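Local coordinates for putative short-chain dehydrogenase/reductase (Burkholderia xenovorans, PDB 5IZ4), which is a putative short-chain dehydrogenase/reductase that binds ADP in its nucleotide pocket and probably catalyses NAD(P)(H)-dependent oxidation or reduction of a substrate, at the interface of chains A and B and the interface of chains A and C. Coordinates in Å, arbitrary orientation; residue numbers count along the deposited sequence, not the author numbering. Chains: chain A/B/C, Putative short-chain dehydrogenase/reductase.

Contact 1: the interface of chains A and B. Residues chain A 125, 129-130, 183; chain B 121, 175-176.
B:Phe121 presses its ring and beta carbon against A:Leu129, A:Ile130 and A:Leu183, giving this part of the helix-bundle interface its apolar core. Helices 118-146 and 171-191 of both chains meet here, as in the classical SDR dimer. A:Leu129 crosses the phenylalanine at about a right angle and sets its CD1 methyl above the CD2-CE2 rim, off to one side of the ring plane and 3.7 Å from CD2 of B:Phe121. On the same ring, CE2 of B:Phe121 also meets CD1 of A:Leu183 at 4.0 Å. A:Ile130 works nearer the root of the side chain: the two slide past each other in opposite directions, CG1 of A:Ile130 lying 3.7 Å from CB of B:Phe121.

A:Tyr125 carries its phenol over to chain B, its ring turned away from the backbone N (chi1 -162°), while CB of A:Leu129 lies against one ring face. OH of A:Tyr125 makes a van der Waals contact of 3.5 Å with CB of B:Ala175, a middle residue of the YxxxK catalytic motif. The same hydroxyl adds a polar link through a water that bridges the subunits: it lies 2.7 Å from OH of A:Tyr125 and 2.9 Å from the backbone O of B:Phe121.

Contact 2: the interface of chains A and C. Residues chain A 196, 253-256; chain C 232, 265, 268.
C:Leu232 pushes its isobutyl end into a shallow seat on chain A formed by A:Thr256, A:Arg196 and the backbone at A:Pro253. This is part of the two-fold A-C interface of the deposited tetramer, probably one of the assembly interfaces usual in tetrameric SDR enzymes. The facing pair at the centre is C:Leu232 and A:Thr256, whose side chains reach toward each other tip to tip, with CD1 of C:Leu232 3.9 Å from CG2 of A:Thr256. That threonine methyl stands between the backbone N and the carbonyl carbon, because OG1 takes the place opposite the N (chi1 -165°). Turned this way, CG2 of A:Thr256 lies 3.7 Å from CA of C:Gly265, which offers bare backbone to the methyl. C:Leu268, from the short 3-10 helix 266-268 near the C-terminus, sets CD1 3.9 Å from CG2 of A:Thr256 at the margin.

Further out, the aliphatic part of A:Arg196 on strand 195-202 crosses C:Leu232 at about a right angle, CD of A:Arg196 3.9 Å from CD1 of C:Leu232. CD1 of C:Leu232 comes within 3.4 Å of the backbone O of A:Pro253, where apolar packing gives way to the peptide rim. The arginine chain bends at chi3 (-68°), turning its head back onto its own subunit. There NH1 of A:Arg196 donates a nearly straight hydrogen bond of 3.3 Å to the backbone O of A:Ile255, which lies at the guanidinium edge and in its plane.

Contact 3: the interface of chains A and B. Residues chain A 133, 183, 186-187, 191; chain B 113, 171.
With CG1 turned opposite its backbone N (chi1 -164°) and the chain extended beyond it, B:Ile171 drives its CD1 methyl toward A:Leu183 and A:Ser186. It starts helix 171-191, the SDR helix that bears the YxxxK motif, and meets the same helix of chain A. CD1 of B:Ile171 lies 3.5 Å from CD1 of A:Leu183, the two side chains crossing obliquely. A:Ser186 meets the same chain with its hydroxyl, OG lying 3.5 Å from CG1 of B:Ile171, a van der Waals contact with an apolar chain. CE2 of A:Tyr133 lies 3.9 Å from CD1 of B:Ile171.

The second insert is B:Phe113, its CG placed opposite the carbonyl carbon (chi1 -66°), which sends the ring between A:Tyr133 and the leucines of chain A. On one side OH of A:Tyr133 lies 3.3 Å from CD1 of B:Phe113. CD2 of A:Leu187 approaches the ring at its edge and in its plane, 3.8 Å from CE1 of B:Phe113. At the far end of the ring A:Leu191, last residue of its helix, sets CD2 3.5 Å from CZ of B:Phe113. CD2 of A:Leu187 also lies 4.1 Å from CD1 of B:Ile171.

Contact 1: the interface of chains A and B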
ATOM      1  N   TYR A 125      21.116  -5.364 -10.210  1.00 18.14           N
ATOM      2  CA  TYR A 125      20.044  -4.854 -11.056  1.00 17.24           C
ATOM      3  C   TYR A 125      20.064  -5.521 -12.421  1.00 19.25           C
ATOM      4  O   TYR A 125      19.008  -5.728 -13.032  1.00 17.50           O
ATOM      5  CB  TYR A 125      20.194  -3.344 -11.207  1.00 17.78           C
ATOM      6  CG  TYR A 125      18.977  -2.578 -11.673  1.00 16.27           C
ATOM      7  CD1 TYR A 125      18.958  -1.961 -12.917  1.00 15.72           C
ATOM      8  CD2 TYR A 125      17.868  -2.422 -10.846  1.00 15.29           C
ATOM      9  CE1 TYR A 125      17.853  -1.212 -13.338  1.00 17.87           C
ATOM     10  CE2 TYR A 125      16.776  -1.690 -11.250  1.00 17.66           C
ATOM     11  CZ  TYR A 125      16.763  -1.090 -12.498  1.00 17.96           C
ATOM     12  OH  TYR A 125      15.660  -0.335 -12.897  1.00 16.95           O
ATOM     13  N   LEU A 129      16.434  -7.106 -12.486  1.00 16.50           N
ATOM     14  CA  LEU A 129      15.486  -6.212 -13.133  1.00 17.29           C
ATOM     15  C   LEU A 129      15.668  -6.208 -14.641  1.00 19.24           C
ATOM     16  O   LEU A 129      14.723  -6.540 -15.364  1.00 18.21           O
ATOM     17  CB  LEU A 129      15.609  -4.788 -12.555  1.00 15.18           C
ATOM     18  CG  LEU A 129      14.537  -3.761 -12.943  1.00 14.86           C
ATOM     19  CD1 LEU A 129      14.690  -3.269 -14.394  1.00 15.18           C
ATOM     20  CD2 LEU A 129      13.137  -4.323 -12.693  1.00 16.46           C
ATOM     21  N   ILE A 130      16.851  -5.828 -15.139  1.00 14.87           N
ATOM     22  CA  ILE A 130      17.063  -5.800 -16.581  1.00 17.81           C
ATOM     23  C   ILE A 130      16.886  -7.197 -17.161  1.00 19.09           C
ATOM     24  O   ILE A 130      16.190  -7.386 -18.164  1.00 18.51           O
ATOM     25  CB  ILE A 130      18.449  -5.224 -16.918  1.00 14.08           C
ATOM     26  CG1 ILE A 130      18.519  -3.764 -16.449  1.00 17.51           C
ATOM     27  CG2 ILE A 130      18.701  -5.356 -18.422  1.00 16.29           C
ATOM     28  CD1 ILE A 130      19.863  -3.095 -16.615  1.00 19.06           C
ATOM     29  N   LEU A 183       7.963  -2.570 -12.080  1.00 14.07           N
ATOM     30  CA  LEU A 183       8.006  -3.080 -13.446  1.00 18.86           C
ATOM     31  C   LEU A 183       6.840  -4.025 -13.705  1.00 19.02           C
ATOM     32  O   LEU A 183       6.245  -4.015 -14.788  1.00 15.37           O
ATOM     33  CB  LEU A 183       9.335  -3.800 -13.697  1.00 16.75           C
ATOM     34  CG  LEU A 183       9.621  -4.194 -15.146  1.00 18.65           C
ATOM     35  CD1 LEU A 183      10.598  -3.198 -15.782  1.00 19.07           C
ATOM     36  CD2 LEU A 183      10.207  -5.597 -15.193  1.00 23.34           C
TER
ATOM     37  N   PHE B 121      18.023   1.398 -19.311  1.00 15.96           N
ATOM     38  CA  PHE B 121      17.713   1.029 -17.933  1.00 15.08           C
ATOM     39  C   PHE B 121      18.857   1.433 -17.015  1.00 21.98           C
ATOM     40  O   PHE B 121      18.637   2.025 -15.951  1.00 18.02           O
ATOM     41  CB  PHE B 121      17.451  -0.479 -17.806  1.00 13.32           C
ATOM     42  CG  PHE B 121      16.044  -0.916 -18.155  1.00 16.59           C
ATOM     43  CD1 PHE B 121      15.736  -1.352 -19.438  1.00 16.32           C
ATOM     44  CD2 PHE B 121      15.044  -0.928 -17.192  1.00 17.74           C
ATOM     45  CE1 PHE B 121      14.463  -1.781 -19.762  1.00 19.45           C
ATOM     46  CE2 PHE B 121      13.753  -1.359 -17.511  1.00 18.93           C
ATOM     47  CZ  PHE B 121      13.462  -1.781 -18.797  1.00 15.73           C
ATOM     48  N   ALA B 175      10.740   1.943 -13.152  1.00 14.36           N
ATOM     49  CA  ALA B 175      11.490   0.976 -12.358  1.00 17.03           C
ATOM     50  C   ALA B 175      12.471   1.677 -11.430  1.00 18.20           C
ATOM     51  O   ALA B 175      12.586   1.317 -10.249  1.00 14.59           O
ATOM     52  CB  ALA B 175      12.232  -0.003 -13.270  1.00 18.47           C
ATOM     53  N   SER B 176      13.182   2.687 -11.941  1.00 15.42           N
ATOM     54  CA  SER B 176      14.180   3.353 -11.113  1.00 15.63           C
ATOM     55  C   SER B 176      13.527   4.054  -9.938  1.00 16.89           C
ATOM     56  O   SER B 176      14.118   4.123  -8.855  1.00 15.56           O
ATOM     57  CB  SER B 176      15.014   4.348 -11.948  1.00 15.58           C
ATOM     58  OG  SER B 176      14.257   5.522 -12.241  1.00 16.25           O
TER
HETATM   59  O   HOH W   1      15.996   1.687 -14.727  1.00 16.47           O

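Contact 2: the interface of chains A and C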
ATOM      1  N   ARG A 196      -1.275 -11.890 -18.274  1.00 16.95           N
ATOM      2  CA  ARG A 196      -1.302 -11.396 -16.906  1.00 18.37           C
ATOM      3  C   ARG A 196       0.109 -11.414 -16.340  1.00 16.61           C
ATOM      4  O   ARG A 196       0.891 -12.315 -16.645  1.00 17.66           O
ATOM      5  CB  ARG A 196      -2.226 -12.248 -16.035  1.00 15.63           C
ATOM      6  CG  ARG A 196      -3.686 -12.186 -16.475  1.00 16.56           C
ATOM      7  CD  ARG A 196      -4.555 -13.126 -15.642  1.00 16.21           C
ATOM      8  NE  ARG A 196      -4.244 -14.524 -15.922  1.00 16.72           N
ATOM      9  CZ  ARG A 196      -3.556 -15.314 -15.101  1.00 23.12           C
ATOM     10  NH1 ARG A 196      -3.094 -14.840 -13.951  1.00 25.23           N
ATOM     11  NH2 ARG A 196      -3.321 -16.568 -15.444  1.00 29.34           N
ATOM     12  N   PRO A 253      -7.630 -16.164 -13.400  1.00 19.21           N
ATOM     13  CA  PRO A 253      -7.804 -15.337 -14.607  1.00 18.61           C
ATOM     14  C   PRO A 253      -8.107 -13.873 -14.324  1.00 19.38           C
ATOM     15  O   PRO A 253      -8.034 -13.063 -15.256  1.00 16.97           O
ATOM     16  CB  PRO A 253      -8.975 -16.009 -15.330  1.00 22.71           C
ATOM     17  CG  PRO A 253      -9.755 -16.681 -14.232  1.00 19.76           C
ATOM     18  CD  PRO A 253      -8.705 -17.166 -13.259  1.00 19.03           C
ATOM     19  N   ALA A 254      -8.455 -13.500 -13.091  1.00 19.64           N
ATOM     20  CA  ALA A 254      -8.725 -12.104 -12.787  1.00 15.31           C
ATOM     21  C   ALA A 254      -7.549 -11.387 -12.145  1.00 16.24           C
ATOM     22  O   ALA A 254      -7.650 -10.187 -11.892  1.00 19.24           O
ATOM     23  CB  ALA A 254      -9.945 -11.979 -11.860  1.00 16.98           C
ATOM     24  N   ILE A 255      -6.445 -12.076 -11.867  1.00 15.14           N
ATOM     25  CA  ILE A 255      -5.375 -11.504 -11.058  1.00 13.75           C
ATOM     26  C   ILE A 255      -4.257 -11.040 -11.981  1.00 14.28           C
ATOM     27  O   ILE A 255      -3.650 -11.844 -12.700  1.00 17.10           O
ATOM     28  CB  ILE A 255      -4.862 -12.503 -10.007  1.00 15.16           C
ATOM     29  CG1 ILE A 255      -5.986 -12.851  -9.025  1.00 18.33           C
ATOM     30  CG2 ILE A 255      -3.696 -11.913  -9.235  1.00 13.76           C
ATOM     31  CD1 ILE A 255      -5.525 -13.700  -7.855  1.00 18.94           C
ATOM     32  N   THR A 256      -3.979  -9.738 -11.960  1.00 14.73           N
ATOM     33  CA  THR A 256      -2.860  -9.188 -12.715  1.00 15.08           C
ATOM     34  C   THR A 256      -2.398  -7.922 -12.010  1.00 14.05           C
ATOM     35  O   THR A 256      -3.193  -7.235 -11.365  1.00 17.66           O
ATOM     36  CB  THR A 256      -3.226  -8.893 -14.183  1.00 15.67           C
ATOM     37  OG1 THR A 256      -2.026  -8.686 -14.937  1.00 15.16           O
ATOM     38  CG2 THR A 256      -4.069  -7.631 -14.306  1.00 18.06           C
TER
ATOM     39  N   LEU C 232      -8.306  -6.522 -18.229  1.00 18.48           N
ATOM     40  CA  LEU C 232      -8.375  -7.910 -18.681  1.00 19.07           C
ATOM     41  C   LEU C 232      -9.619  -8.202 -19.519  1.00 23.61           C
ATOM     42  O   LEU C 232      -9.789  -9.345 -19.963  1.00 22.66           O
ATOM     43  CB  LEU C 232      -8.299  -8.862 -17.480  1.00 16.78           C
ATOM     44  CG  LEU C 232      -6.932  -8.831 -16.775  1.00 20.80           C
ATOM     45  CD1 LEU C 232      -6.809  -9.953 -15.741  1.00 21.39           C
ATOM     46  CD2 LEU C 232      -5.780  -8.892 -17.808  1.00 16.28           C
ATOM     47  N   GLY C 265      -7.684  -6.298 -13.269  1.00 17.09           N
ATOM     48  CA  GLY C 265      -6.823  -5.188 -13.624  1.00 15.68           C
ATOM     49  C   GLY C 265      -7.359  -3.807 -13.305  1.00 19.23           C
ATOM     50  O   GLY C 265      -6.693  -2.818 -13.627  1.00 19.86           O
ATOM     51  N   LEU C 268      -5.137  -1.088 -12.090  1.00 18.28           N
ATOM     52  CA  LEU C 268      -4.174  -0.497 -13.011  1.00 19.74           C
ATOM     53  C   LEU C 268      -4.718   0.728 -13.732  1.00 28.86           C
ATOM     54  O   LEU C 268      -3.940   1.457 -14.362  1.00 28.64           O
ATOM     55  CB  LEU C 268      -3.730  -1.532 -14.040  1.00 20.51           C
ATOM     56  CG  LEU C 268      -3.038  -2.763 -13.461  1.00 19.04           C
ATOM     57  CD1 LEU C 268      -2.994  -3.857 -14.516  1.00 17.73           C
ATOM     58  CD2 LEU C 268      -1.641  -2.416 -13.001  1.00 19.14           C
TER

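Contact 3: the interface of chains A and B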
ATOM      1  N   TYR A 133      13.233  -8.194 -17.219  1.00 15.22           N
ATOM      2  CA  TYR A 133      12.562  -7.516 -18.324  1.00 13.36           C
ATOM      3  C   TYR A 133      12.934  -8.131 -19.673  1.00 17.66           C
ATOM      4  O   TYR A 133      12.067  -8.340 -20.535  1.00 17.37           O
ATOM      5  CB  TYR A 133      12.907  -6.030 -18.315  1.00 16.90           C
ATOM      6  CG  TYR A 133      12.346  -5.308 -19.515  1.00 17.71           C
ATOM      7  CD1 TYR A 133      13.123  -5.092 -20.651  1.00 17.50           C
ATOM      8  CD2 TYR A 133      11.026  -4.862 -19.523  1.00 19.13           C
ATOM      9  CE1 TYR A 133      12.609  -4.446 -21.763  1.00 18.55           C
ATOM     10  CE2 TYR A 133      10.496  -4.211 -20.623  1.00 19.88           C
ATOM     11  CZ  TYR A 133      11.297  -4.010 -21.746  1.00 18.34           C
ATOM     12  OH  TYR A 133      10.771  -3.371 -22.839  1.00 18.65           O
ATOM     13  N   LEU A 183       7.963  -2.570 -12.080  1.00 14.07           N
ATOM     14  CA  LEU A 183       8.006  -3.080 -13.446  1.00 18.86           C
ATOM     15  C   LEU A 183       6.840  -4.025 -13.705  1.00 19.02           C
ATOM     16  O   LEU A 183       6.245  -4.015 -14.788  1.00 15.37           O
ATOM     17  CB  LEU A 183       9.335  -3.800 -13.697  1.00 16.75           C
ATOM     18  CG  LEU A 183       9.621  -4.194 -15.146  1.00 18.65           C
ATOM     19  CD1 LEU A 183      10.598  -3.198 -15.782  1.00 19.07           C
ATOM     20  CD2 LEU A 183      10.207  -5.597 -15.193  1.00 23.34           C
ATOM     21  N   SER A 186       3.812  -1.981 -14.729  1.00 14.67           N
ATOM     22  CA  SER A 186       3.829  -1.516 -16.109  1.00 14.33           C
ATOM     23  C   SER A 186       3.536  -2.662 -17.067  1.00 14.58           C
ATOM     24  O   SER A 186       2.737  -2.524 -18.002  1.00 15.92           O
ATOM     25  CB  SER A 186       5.182  -0.880 -16.437  1.00 14.53           C
ATOM     26  OG  SER A 186       5.220  -0.542 -17.816  1.00 18.63           O
ATOM     27  N   LEU A 187       4.197  -3.803 -16.854  1.00 14.83           N
ATOM     28  CA  LEU A 187       4.010  -4.946 -17.741  1.00 17.77           C
ATOM     29  C   LEU A 187       2.565  -5.425 -17.710  1.00 17.97           C
ATOM     30  O   LEU A 187       1.973  -5.708 -18.758  1.00 18.21           O
ATOM     31  CB  LEU A 187       4.960  -6.074 -17.349  1.00 17.92           C
ATOM     32  CG  LEU A 187       6.464  -5.852 -17.609  1.00 16.14           C
ATOM     33  CD1 LEU A 187       7.254  -7.004 -17.002  1.00 16.12           C
ATOM     34  CD2 LEU A 187       6.757  -5.710 -19.099  1.00 17.67           C
ATOM     35  N   LEU A 191       0.474  -5.323 -21.161  1.00 15.86           N
ATOM     36  CA  LEU A 191       0.273  -6.604 -21.822  1.00 15.86           C
ATOM     37  C   LEU A 191      -1.143  -7.134 -21.656  1.00 16.35           C
ATOM     38  O   LEU A 191      -1.496  -8.138 -22.291  1.00 17.93           O
ATOM     39  CB  LEU A 191       1.292  -7.631 -21.307  1.00 15.04           C
ATOM     40  CG  LEU A 191       2.762  -7.282 -21.632  1.00 16.66           C
ATOM     41  CD1 LEU A 191       3.712  -8.258 -20.949  1.00 15.87           C
ATOM     42  CD2 LEU A 191       3.008  -7.278 -23.138  1.00 19.10           C
TER
ATOM     43  N   PHE B 113       8.246  -2.195 -26.700  1.00 22.69           N
ATOM     44  CA  PHE B 113       9.285  -3.025 -26.090  1.00 26.07           C
ATOM     45  C   PHE B 113      10.586  -2.983 -26.869  1.00 22.85           C
ATOM     46  O   PHE B 113      11.665  -3.094 -26.276  1.00 27.43           O
ATOM     47  CB  PHE B 113       8.811  -4.474 -25.973  1.00 24.97           C
ATOM     48  CG  PHE B 113       7.682  -4.640 -25.023  1.00 21.84           C
ATOM     49  CD1 PHE B 113       7.924  -4.836 -23.672  1.00 25.97           C
ATOM     50  CD2 PHE B 113       6.375  -4.563 -25.469  1.00 27.23           C
ATOM     51  CE1 PHE B 113       6.875  -4.972 -22.787  1.00 30.67           C
ATOM     52  CE2 PHE B 113       5.321  -4.694 -24.580  1.00 28.47           C
ATOM     53  CZ  PHE B 113       5.577  -4.896 -23.241  1.00 29.92           C
ATOM     54  N   ILE B 171       9.353   2.831 -18.927  1.00 17.22           N
ATOM     55  CA  ILE B 171       9.363   1.747 -17.952  1.00 15.89           C
ATOM     56  C   ILE B 171      10.689   1.720 -17.191  1.00 18.10           C
ATOM     57  O   ILE B 171      10.731   1.311 -16.022  1.00 18.29           O
ATOM     58  CB  ILE B 171       9.055   0.406 -18.650  1.00 15.89           C
ATOM     59  CG1 ILE B 171       8.680  -0.662 -17.613  1.00 16.65           C
ATOM     60  CG2 ILE B 171      10.224  -0.055 -19.532  1.00 18.46           C
ATOM     61  CD1 ILE B 171       8.372  -2.024 -18.221  1.00 17.91           C
TER

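Contacts 1 and 3 belong to one two-fold interface between chains A and B. Their centres of C-alpha atoms are about 10 Å apart, both draw on helices 118-146 and 171-191, and A:Leu183 serves in each. Contact 2 lies on a separate two-fold interface, with chain C, built from loops, strand 195-202 and the C-terminal end; its centre is about 22 Å from contact 1 and 14 Å from contact 3. Each subunit thus uses two different surfaces, consistent with the deposited tetramer, an arrangement common among SDR enzymes. The A-B helices also carry catalytic-motif residues, so dimer packing may help steady the active site.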